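Local structure of putative trimethylamine methyltransferase (Rhizobium meliloti, 4YYC) at residues 188-201 with 509-522. The protein probably acts as a methyltransferase of the trimethylamine methyltransferase family. Sequence-based numbering, arbitrary orientation. Where two conformers were deposited one is given.
Sequences AVNKRHLDMVYSHI and LKEFIAKRKDSMPD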
ATOM      1  N   ALA A 188     -24.000  -8.101 -31.174  1.00 21.47           N
ATOM      2  CA  ALA A 188     -23.008  -8.343 -32.228  1.00 22.20           C
ATOM      3  C   ALA A 188     -21.803  -7.463 -32.121  1.00 22.14           C
ATOM      4  O   ALA A 188     -21.907  -6.288 -31.763  1.00 21.17           O
ATOM      5  CB  ALA A 188     -23.642  -8.181 -33.589  1.00 23.03           C
ATOM      6  N   VAL A 189     -20.656  -7.994 -32.518  1.00 23.05           N
ATOM      7  CA  VAL A 189     -19.396  -7.305 -32.376  1.00 23.06           C
ATOM      8  C   VAL A 189     -19.355  -5.950 -33.092  1.00 22.04           C
ATOM      9  O   VAL A 189     -18.747  -5.028 -32.595  1.00 22.20           O
ATOM     10  CB  VAL A 189     -18.194  -8.200 -32.853  1.00 24.72           C
ATOM     11  CG1 VAL A 189     -16.892  -7.423 -32.947  1.00 25.80           C
ATOM     12  CG2 VAL A 189     -18.018  -9.388 -31.903  1.00 25.36           C
ATOM     13  N   ASN A 190     -20.001  -5.864 -34.255  1.00 22.02           N
ATOM     14  CA  ASN A 190     -20.016  -4.629 -35.022  1.00 21.87           C
ATOM     15  C   ASN A 190     -21.030  -3.624 -34.535  1.00 21.37           C
ATOM     16  O   ASN A 190     -21.069  -2.534 -35.050  1.00 20.91           O
ATOM     17  CB  ASN A 190     -20.191  -4.923 -36.526  1.00 23.28           C
ATOM     18  CG  ASN A 190     -21.531  -5.563 -36.852  1.00 24.57           C
ATOM     19  OD1 ASN A 190     -22.201  -6.112 -36.001  1.00 25.70           O
ATOM     20  ND2 ASN A 190     -21.899  -5.567 -38.140  1.00 26.22           N
ATOM     21  N   LYS A 191     -21.868  -3.967 -33.543  1.00 21.61           N
ATOM     22  CA  LYS A 191     -22.888  -3.037 -33.052  1.00 21.72           C
ATOM     23  C   LYS A 191     -22.778  -2.658 -31.590  1.00 20.15           C
ATOM     24  O   LYS A 191     -23.345  -1.641 -31.180  1.00 19.44           O
ATOM     25  CB  LYS A 191     -24.271  -3.638 -33.273  1.00 24.14           C
ATOM     26  CG  LYS A 191     -24.657  -3.688 -34.754  1.00 26.68           C
ATOM     27  CD  LYS A 191     -25.880  -4.527 -34.973  1.00 29.37           C
ATOM     28  CE  LYS A 191     -26.048  -4.769 -36.450  1.00 32.67           C
ATOM     29  NZ  LYS A 191     -27.381  -5.345 -36.751  1.00 35.16           N
ATOM     30  N   ARG A 192     -22.107  -3.493 -30.820  1.00 18.82           N
ATOM     31  CA  ARG A 192     -22.125  -3.355 -29.361  1.00 18.04           C
ATOM     32  C   ARG A 192     -21.588  -2.030 -28.863  1.00 17.34           C
ATOM     33  O   ARG A 192     -21.995  -1.550 -27.824  1.00 16.97           O
ATOM     34  CB  ARG A 192     -21.447  -4.546 -28.674  1.00 18.34           C
ATOM     35  CG  ARG A 192     -19.967  -4.685 -28.958  1.00 18.53           C
ATOM     36  CD  ARG A 192     -19.284  -5.885 -28.344  1.00 19.03           C
ATOM     37  NE  ARG A 192     -19.861  -7.137 -28.762  1.00 20.36           N
ATOM     38  CZ  ARG A 192     -19.257  -8.330 -28.621  1.00 21.42           C
ATOM     39  NH1 ARG A 192     -18.030  -8.397 -28.102  1.00 21.99           N
ATOM     40  NH2 ARG A 192     -19.880  -9.436 -29.012  1.00 22.22           N
ATOM     41  N   HIS A 193     -20.629  -1.429 -29.574  1.00 16.57           N
ATOM     42  CA  HIS A 193     -20.108  -0.127 -29.195  1.00 16.43           C
ATOM     43  C   HIS A 193     -21.187   0.936 -29.013  1.00 16.63           C
ATOM     44  O   HIS A 193     -21.083   1.834 -28.149  1.00 16.52           O
ATOM     45  CB  HIS A 193     -19.080   0.392 -30.193  1.00 16.44           C
ATOM     46  CG  HIS A 193     -19.643   0.739 -31.550  1.00 16.99           C
ATOM     47  ND1 HIS A 193     -20.054  -0.201 -32.466  1.00 17.67           N
ATOM     48  CD2 HIS A 193     -19.856   1.939 -32.134  1.00 17.40           C
ATOM     49  CE1 HIS A 193     -20.465   0.395 -33.566  1.00 17.84           C
ATOM     50  NE2 HIS A 193     -20.341   1.696 -33.393  1.00 17.86           N
ATOM     51  N   LEU A 194     -22.241   0.839 -29.816  1.00 17.13           N
ATOM     52  CA  LEU A 194     -23.312   1.821 -29.761  1.00 17.78           C
ATOM     53  C   LEU A 194     -24.059   1.723 -28.426  1.00 17.85           C
ATOM     54  O   LEU A 194     -24.332   2.724 -27.772  1.00 17.85           O
ATOM     55  CB  LEU A 194     -24.304   1.559 -30.903  1.00 18.38           C
ATOM     56  CG  LEU A 194     -23.689   1.754 -32.288  1.00 18.85           C
ATOM     57  CD1 LEU A 194     -24.528   1.051 -33.320  1.00 19.74           C
ATOM     58  CD2 LEU A 194     -23.458   3.218 -32.613  1.00 19.15           C
ATOM     59  N   ASP A 195     -24.361   0.501 -28.043  1.00 18.13           N
ATOM     60  CA  ASP A 195     -25.017   0.230 -26.737  1.00 18.74           C
ATOM     61  C   ASP A 195     -24.140   0.546 -25.538  1.00 18.11           C
ATOM     62  O   ASP A 195     -24.658   0.966 -24.489  1.00 17.80           O
ATOM     63  CB  ASP A 195     -25.509  -1.214 -26.702  1.00 19.72           C
ATOM     64  CG  ASP A 195     -26.563  -1.462 -27.731  1.00 21.38           C
ATOM     65  OD1 ASP A 195     -27.720  -0.962 -27.587  1.00 24.04           O
ATOM     66  OD2 ASP A 195     -26.250  -2.091 -28.753  1.00 21.89           O
HETATM   67  N   MSE A 196     -22.842   0.321 -25.704  1.00 17.53           N
HETATM   68  CA  MSE A 196     -21.861   0.569 -24.626  1.00 17.62           C
HETATM   69  C   MSE A 196     -21.842   2.074 -24.403  1.00 17.48           C
HETATM   70  O   MSE A 196     -22.001   2.525 -23.272  1.00 17.04           O
HETATM   71  CB  MSE A 196     -20.535  -0.022 -25.022  1.00 17.85           C
HETATM   72  CG  MSE A 196     -20.572  -1.547 -24.964  1.00 19.07           C
HETATM   73 SE   MSE A 196     -19.145  -2.340 -26.103  1.00 21.15          SE
HETATM   74  CE  MSE A 196     -17.775  -2.085 -24.816  1.00 20.28           C
ATOM     75  N   VAL A 197     -21.623   2.877 -25.454  1.00 17.07           N
ATOM     76  CA  VAL A 197     -21.619   4.334 -25.250  1.00 17.20           C
ATOM     77  C   VAL A 197     -22.979   4.817 -24.699  1.00 17.69           C
ATOM     78  O   VAL A 197     -23.057   5.619 -23.757  1.00 17.60           O
ATOM     79  CB  VAL A 197     -21.229   5.098 -26.533  1.00 17.85           C
ATOM     80  CG1 VAL A 197     -21.449   6.600 -26.374  1.00 18.05           C
ATOM     81  CG2 VAL A 197     -19.785   4.758 -26.924  1.00 17.72           C
ATOM     82  N   TYR A 198     -24.059   4.331 -25.280  1.00 18.01           N
ATOM     83  CA  TYR A 198     -25.389   4.715 -24.823  1.00 18.62           C
ATOM     84  C   TYR A 198     -25.559   4.447 -23.334  1.00 18.43           C
ATOM     85  O   TYR A 198     -26.152   5.261 -22.609  1.00 18.60           O
ATOM     86  CB  TYR A 198     -26.474   3.981 -25.588  1.00 19.29           C
ATOM     87  CG  TYR A 198     -27.880   4.358 -25.122  1.00 20.18           C
ATOM     88  CD1 TYR A 198     -28.473   5.558 -25.530  1.00 21.24           C
ATOM     89  CD2 TYR A 198     -28.584   3.557 -24.264  1.00 20.56           C
ATOM     90  CE1 TYR A 198     -29.770   5.903 -25.128  1.00 21.90           C
ATOM     91  CE2 TYR A 198     -29.857   3.892 -23.823  1.00 21.62           C
ATOM     92  CZ  TYR A 198     -30.451   5.073 -24.247  1.00 22.12           C
ATOM     93  OH  TYR A 198     -31.719   5.365 -23.779  1.00 23.19           O
ATOM     94  N   SER A 199     -25.043   3.309 -22.877  1.00 18.15           N
ATOM     95  CA  SER A 199     -25.176   2.934 -21.449  1.00 18.67           C
ATOM     96  C   SER A 199     -24.526   3.961 -20.524  1.00 17.70           C
ATOM     97  O   SER A 199     -25.072   4.306 -19.486  1.00 17.49           O
ATOM     98  CB  SER A 199     -24.592   1.532 -21.204  1.00 19.37           C
ATOM     99  OG  SER A 199     -25.348   0.596 -21.916  1.00 22.33           O
ATOM    100  N   HIS A 200     -23.354   4.474 -20.905  1.00 16.85           N
ATOM    101  CA  HIS A 200     -22.683   5.528 -20.140  1.00 17.07           C
ATOM    102  C   HIS A 200     -23.487   6.824 -20.092  1.00 17.82           C
ATOM    103  O   HIS A 200     -23.331   7.604 -19.170  1.00 18.87           O
ATOM    104  CB  HIS A 200     -21.281   5.798 -20.686  1.00 16.96           C
ATOM    105  CG  HIS A 200     -20.308   4.675 -20.431  1.00 16.48           C
ATOM    106  ND1 HIS A 200     -19.864   4.362 -19.165  1.00 16.39           N
ATOM    107  CD2 HIS A 200     -19.702   3.797 -21.263  1.00 16.52           C
ATOM    108  CE1 HIS A 200     -19.028   3.347 -19.232  1.00 16.45           C
ATOM    109  NE2 HIS A 200     -18.905   2.988 -20.494  1.00 16.38           N
ATOM    110  N   ILE A 201     -24.338   7.050 -21.082  1.00 17.83           N
ATOM    111  CA  ILE A 201     -25.155   8.266 -21.119  1.00 18.44           C
ATOM    112  C   ILE A 201     -26.446   8.081 -20.363  1.00 19.11           C
ATOM    113  O   ILE A 201     -26.852   8.995 -19.627  1.00 19.47           O
ATOM    114  CB  ILE A 201     -25.405   8.717 -22.578  1.00 18.80           C
ATOM    115  CG1 ILE A 201     -24.080   8.958 -23.284  1.00 18.55           C
ATOM    116  CG2 ILE A 201     -26.300   9.948 -22.595  1.00 19.55           C
ATOM    117  CD1 ILE A 201     -24.149   9.069 -24.790  1.00 19.05           C
ATOM    118  N   LEU A 509     -30.444  10.061 -29.740  1.00 23.13           N
ATOM    119  CA  LEU A 509     -29.450   8.996 -29.628  1.00 22.57           C
ATOM    120  C   LEU A 509     -30.004   7.655 -30.117  1.00 23.23           C
ATOM    121  O   LEU A 509     -29.325   6.941 -30.813  1.00 22.89           O
ATOM    122  CB  LEU A 509     -28.980   8.848 -28.172  1.00 21.87           C
ATOM    123  CG  LEU A 509     -28.112  10.006 -27.690  1.00 21.62           C
ATOM    124  CD1 LEU A 509     -28.006   9.980 -26.150  1.00 21.60           C
ATOM    125  CD2 LEU A 509     -26.736   9.976 -28.382  1.00 21.32           C
ATOM    126  N   LYS A 510     -31.219   7.314 -29.692  1.00 24.50           N
ATOM    127  CA  LYS A 510     -31.838   6.063 -30.099  1.00 25.75           C
ATOM    128  C   LYS A 510     -32.047   6.039 -31.600  1.00 26.12           C
ATOM    129  O   LYS A 510     -31.879   5.002 -32.218  1.00 25.63           O
ATOM    130  CB  LYS A 510     -33.192   5.897 -29.424  1.00 27.38           C
ATOM    131  CG  LYS A 510     -33.117   5.613 -27.953  1.00 28.87           C
ATOM    132  CD  LYS A 510     -34.543   5.595 -27.402  1.00 31.50           C
ATOM    133  CE  LYS A 510     -34.522   5.016 -26.022  1.00 33.39           C
ATOM    134  NZ  LYS A 510     -34.316   3.544 -26.054  1.00 35.28           N
ATOM    135  N   GLU A 511     -32.414   7.175 -32.181  1.00 27.45           N
ATOM    136  CA  GLU A 511     -32.609   7.234 -33.654  1.00 28.84           C
ATOM    137  C   GLU A 511     -31.306   6.999 -34.385  1.00 26.55           C
ATOM    138  O   GLU A 511     -31.281   6.246 -35.359  1.00 26.23           O
ATOM    139  CB  GLU A 511     -33.234   8.552 -34.106  1.00 32.73           C
ATOM    140  CG  GLU A 511     -34.733   8.558 -33.913  1.00 38.10           C
ATOM    141  CD  GLU A 511     -35.402   9.847 -34.347  1.00 42.91           C
ATOM    142  OE1 GLU A 511     -36.365  10.248 -33.630  1.00 47.95           O
ATOM    143  OE2 GLU A 511     -35.012  10.418 -35.417  1.00 46.45           O
ATOM    144  N   PHE A 512     -30.226   7.594 -33.872  1.00 24.43           N
ATOM    145  CA  PHE A 512     -28.881   7.413 -34.444  1.00 23.05           C
ATOM    146  C   PHE A 512     -28.443   5.963 -34.380  1.00 22.38           C
ATOM    147  O   PHE A 512     -27.945   5.390 -35.361  1.00 22.05           O
ATOM    148  CB  PHE A 512     -27.869   8.289 -33.741  1.00 22.75           C
ATOM    149  CG  PHE A 512     -26.437   8.042 -34.181  1.00 22.43           C
ATOM    150  CD1 PHE A 512     -25.923   8.663 -35.327  1.00 22.62           C
ATOM    151  CD2 PHE A 512     -25.617   7.163 -33.474  1.00 21.90           C
ATOM    152  CE1 PHE A 512     -24.621   8.404 -35.758  1.00 22.62           C
ATOM    153  CE2 PHE A 512     -24.315   6.910 -33.907  1.00 21.79           C
ATOM    154  CZ  PHE A 512     -23.821   7.535 -35.040  1.00 22.35           C
ATOM    155  N   ILE A 513     -28.611   5.386 -33.201  1.00 21.55           N
ATOM    156  CA  ILE A 513     -28.214   4.006 -32.978  1.00 21.24           C
ATOM    157  C   ILE A 513     -28.985   3.094 -33.922  1.00 22.03           C
ATOM    158  O   ILE A 513     -28.378   2.219 -34.524  1.00 21.75           O
ATOM    159  CB  ILE A 513     -28.388   3.607 -31.498  1.00 21.13           C
ATOM    160  CG1 ILE A 513     -27.375   4.404 -30.664  1.00 20.87           C
ATOM    161  CG2 ILE A 513     -28.205   2.102 -31.316  1.00 21.10           C
ATOM    162  CD1 ILE A 513     -27.664   4.287 -29.191  1.00 21.06           C
ATOM    163  N   ALA A 514     -30.303   3.255 -33.974  1.00 22.53           N
ATOM    164  CA  ALA A 514     -31.130   2.393 -34.814  1.00 23.94           C
ATOM    165  C   ALA A 514     -30.724   2.488 -36.276  1.00 24.75           C
ATOM    166  O   ALA A 514     -30.684   1.479 -36.988  1.00 25.54           O
ATOM    167  CB  ALA A 514     -32.617   2.712 -34.634  1.00 24.38           C
ATOM    168  N   LYS A 515     -30.468   3.701 -36.744  1.00 25.36           N
ATOM    169  CA  LYS A 515     -30.050   3.905 -38.109  1.00 26.73           C
ATOM    170  C   LYS A 515     -28.727   3.190 -38.381  1.00 25.76           C
ATOM    171  O   LYS A 515     -28.589   2.489 -39.377  1.00 26.15           O
ATOM    172  CB  LYS A 515     -29.980   5.402 -38.378  1.00 28.52           C
ATOM    173  CG  LYS A 515     -29.411   5.808 -39.722  1.00 30.86           C
ATOM    174  CD  LYS A 515     -29.600   7.305 -39.919  1.00 32.72           C
ATOM    175  N   ARG A 516     -27.764   3.334 -37.474  1.00 24.59           N
ATOM    176  CA  ARG A 516     -26.493   2.674 -37.645  1.00 24.43           C
ATOM    177  C   ARG A 516     -26.645   1.166 -37.628  1.00 24.39           C
ATOM    178  O   ARG A 516     -26.076   0.492 -38.455  1.00 24.90           O
ATOM    179  CB  ARG A 516     -25.486   3.130 -36.570  1.00 24.71           C
ATOM    180  CG  ARG A 516     -25.053   4.575 -36.727  1.00 25.87           C
ATOM    181  CD  ARG A 516     -24.189   4.855 -37.977  1.00 27.56           C
ATOM    182  NE  ARG A 516     -22.959   4.158 -37.828  1.00 28.61           N
ATOM    183  CZ  ARG A 516     -22.503   3.134 -38.535  1.00 30.85           C
ATOM    184  NH1 ARG A 516     -23.079   2.717 -39.666  1.00 32.61           N
ATOM    185  NH2 ARG A 516     -21.381   2.576 -38.141  1.00 31.47           N
ATOM    186  N   LYS A 517     -27.441   0.615 -36.699  1.00 23.89           N
ATOM    187  CA  LYS A 517     -27.636  -0.839 -36.656  1.00 24.33           C
ATOM    188  C   LYS A 517     -28.293  -1.372 -37.927  1.00 26.42           C
ATOM    189  O   LYS A 517     -27.953  -2.459 -38.406  1.00 26.60           O
ATOM    190  CB  LYS A 517     -28.450  -1.238 -35.409  1.00 23.74           C
ATOM    191  CG  LYS A 517     -27.663  -1.051 -34.122  1.00 22.62           C
ATOM    192  CD  LYS A 517     -28.360  -1.727 -32.957  1.00 22.42           C
ATOM    193  CE  LYS A 517     -27.581  -1.581 -31.712  1.00 21.63           C
ATOM    194  NZ  LYS A 517     -28.180  -2.320 -30.564  1.00 21.68           N
ATOM    195  N   ASP A 518     -29.261  -0.635 -38.433  1.00 27.83           N
ATOM    196  CA  ASP A 518     -29.969  -1.076 -39.648  1.00 31.68           C
ATOM    197  C   ASP A 518     -29.083  -1.029 -40.883  1.00 32.67           C
ATOM    198  O   ASP A 518     -29.399  -1.693 -41.882  1.00 33.63           O
ATOM    199  CB  ASP A 518     -31.236  -0.248 -39.917  1.00 33.32           C
ATOM    200  CG  ASP A 518     -32.235  -0.993 -40.816  1.00 36.95           C
ATOM    201  OD1 ASP A 518     -32.661  -2.108 -40.428  1.00 40.30           O
ATOM    202  OD2 ASP A 518     -32.597  -0.508 -41.917  1.00 40.52           O
ATOM    203  N   SER A 519     -28.017  -0.238 -40.848  1.00 33.05           N
ATOM    204  CA  SER A 519     -27.122  -0.109 -42.002  1.00 35.95           C
ATOM    205  C   SER A 519     -26.114  -1.255 -42.156  1.00 39.46           C
ATOM    206  O   SER A 519     -25.396  -1.272 -43.143  1.00 41.56           O
ATOM    207  CB  SER A 519     -26.369   1.216 -41.914  1.00 35.04           C
ATOM    208  OG  SER A 519     -25.328   1.144 -40.966  1.00 35.57           O
HETATM  209  N   MSE A 520     -26.073  -2.194 -41.214  1.00 41.56           N
HETATM  210  CA  MSE A 520     -25.089  -3.273 -41.183  0.70 44.77           C
HETATM  211  C   MSE A 520     -25.745  -4.572 -40.816  1.00 46.49           C
HETATM  212  O   MSE A 520     -26.592  -4.576 -39.929  1.00 47.75           O
HETATM  213  CB  MSE A 520     -24.144  -3.028 -40.013  0.70 44.68           C
HETATM  214  CG  MSE A 520     -23.461  -1.683 -40.125  0.70 44.58           C
HETATM  215 SE   MSE A 520     -22.003  -1.700 -38.849  0.70 44.65          SE
HETATM  216  CE  MSE A 520     -22.903  -0.716 -37.397  0.70 42.37           C
ATOM    217  N   PRO A 521     -25.360  -5.696 -41.440  1.00 51.52           N
ATOM    218  CA  PRO A 521     -25.765  -7.001 -40.869  1.00 53.58           C
ATOM    219  C   PRO A 521     -24.828  -7.318 -39.687  1.00 53.85           C
ATOM    220  O   PRO A 521     -23.714  -6.811 -39.667  1.00 52.94           O
ATOM    221  CB  PRO A 521     -25.552  -7.978 -42.022  1.00 55.68           C
ATOM    222  CG  PRO A 521     -24.466  -7.368 -42.847  1.00 56.12           C
ATOM    223  CD  PRO A 521     -24.463  -5.879 -42.604  1.00 54.50           C
ATOM    224  N   ASP A 522     -25.263  -8.125 -38.718  1.00 55.98           N
ATOM    225  CA  ASP A 522     -24.455  -8.413 -37.488  1.00 56.29           C
ATOM    226  C   ASP A 522     -23.073  -9.032 -37.787  1.00 57.82           C
ATOM    227  O   ASP A 522     -22.895  -9.693 -38.825  1.00 61.50           O
ATOM    228  CB  ASP A 522     -25.229  -9.351 -36.537  1.00 56.17           C
ATOM    229  CG  ASP A 522     -26.432  -8.671 -35.872  1.00 56.07           C
ATOM    230  OD1 ASP A 522     -26.914  -7.653 -36.390  1.00 57.25           O
ATOM    231  OD2 ASP A 522     -26.924  -9.153 -34.838  1.00 55.81           O
TER
HETATM  232  O   HOH W   1     -26.807  -7.939 -31.879  1.00 28.23           O
HETATM  233  O   HOH W   2     -29.938  -4.309 -36.679  1.00 38.57           O
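The ammonium of Lys191 is gripped where helix 503-518 gives way to the chain end: NZ forms a salt bridge with OD1 of Asp522, its modelled length too short to be taken at face value, donates to a water 2.8 Å from NZ, and makes weak bonds to the carbonyls of Lys517 and Met520. Only a long side chain, here extended beyond CG, reaches both the last helical turn and the residues after it. In a second salt bridge the charges are swapped: Lys517 NZ meets the syn lone pair of Asp195 OD2 at 2.7 Å, the short acid suiting the long lysine. Asn190 ND2 donates to Pro521 O at 2.7 Å, its amide offering an N-H nearly in plane with the acceptor; CG stands between backbone N and carbonyl carbon (chi1 64°), turning the amide to the tail. A leucine here would probably leave Pro521 O without this donor and the tail less firmly fixed. Leu194 is a knob in the hole formed by Ile513, Lys517, Arg516 and Phe512, its branched end touching several walls at once. Tyr198 joins apolar packing, CB 3.8 Å from Ile513 CD1 and ring edge to Leu509 CB, to a hydroxyl hydrogen-bonded to Asp506 OD1. Segments 192-201 and 509-518 run at 168°, axes approaching to 10.3 Å: an antiparallel helix pair in which Leu194 supplies a knob-into-hole contact.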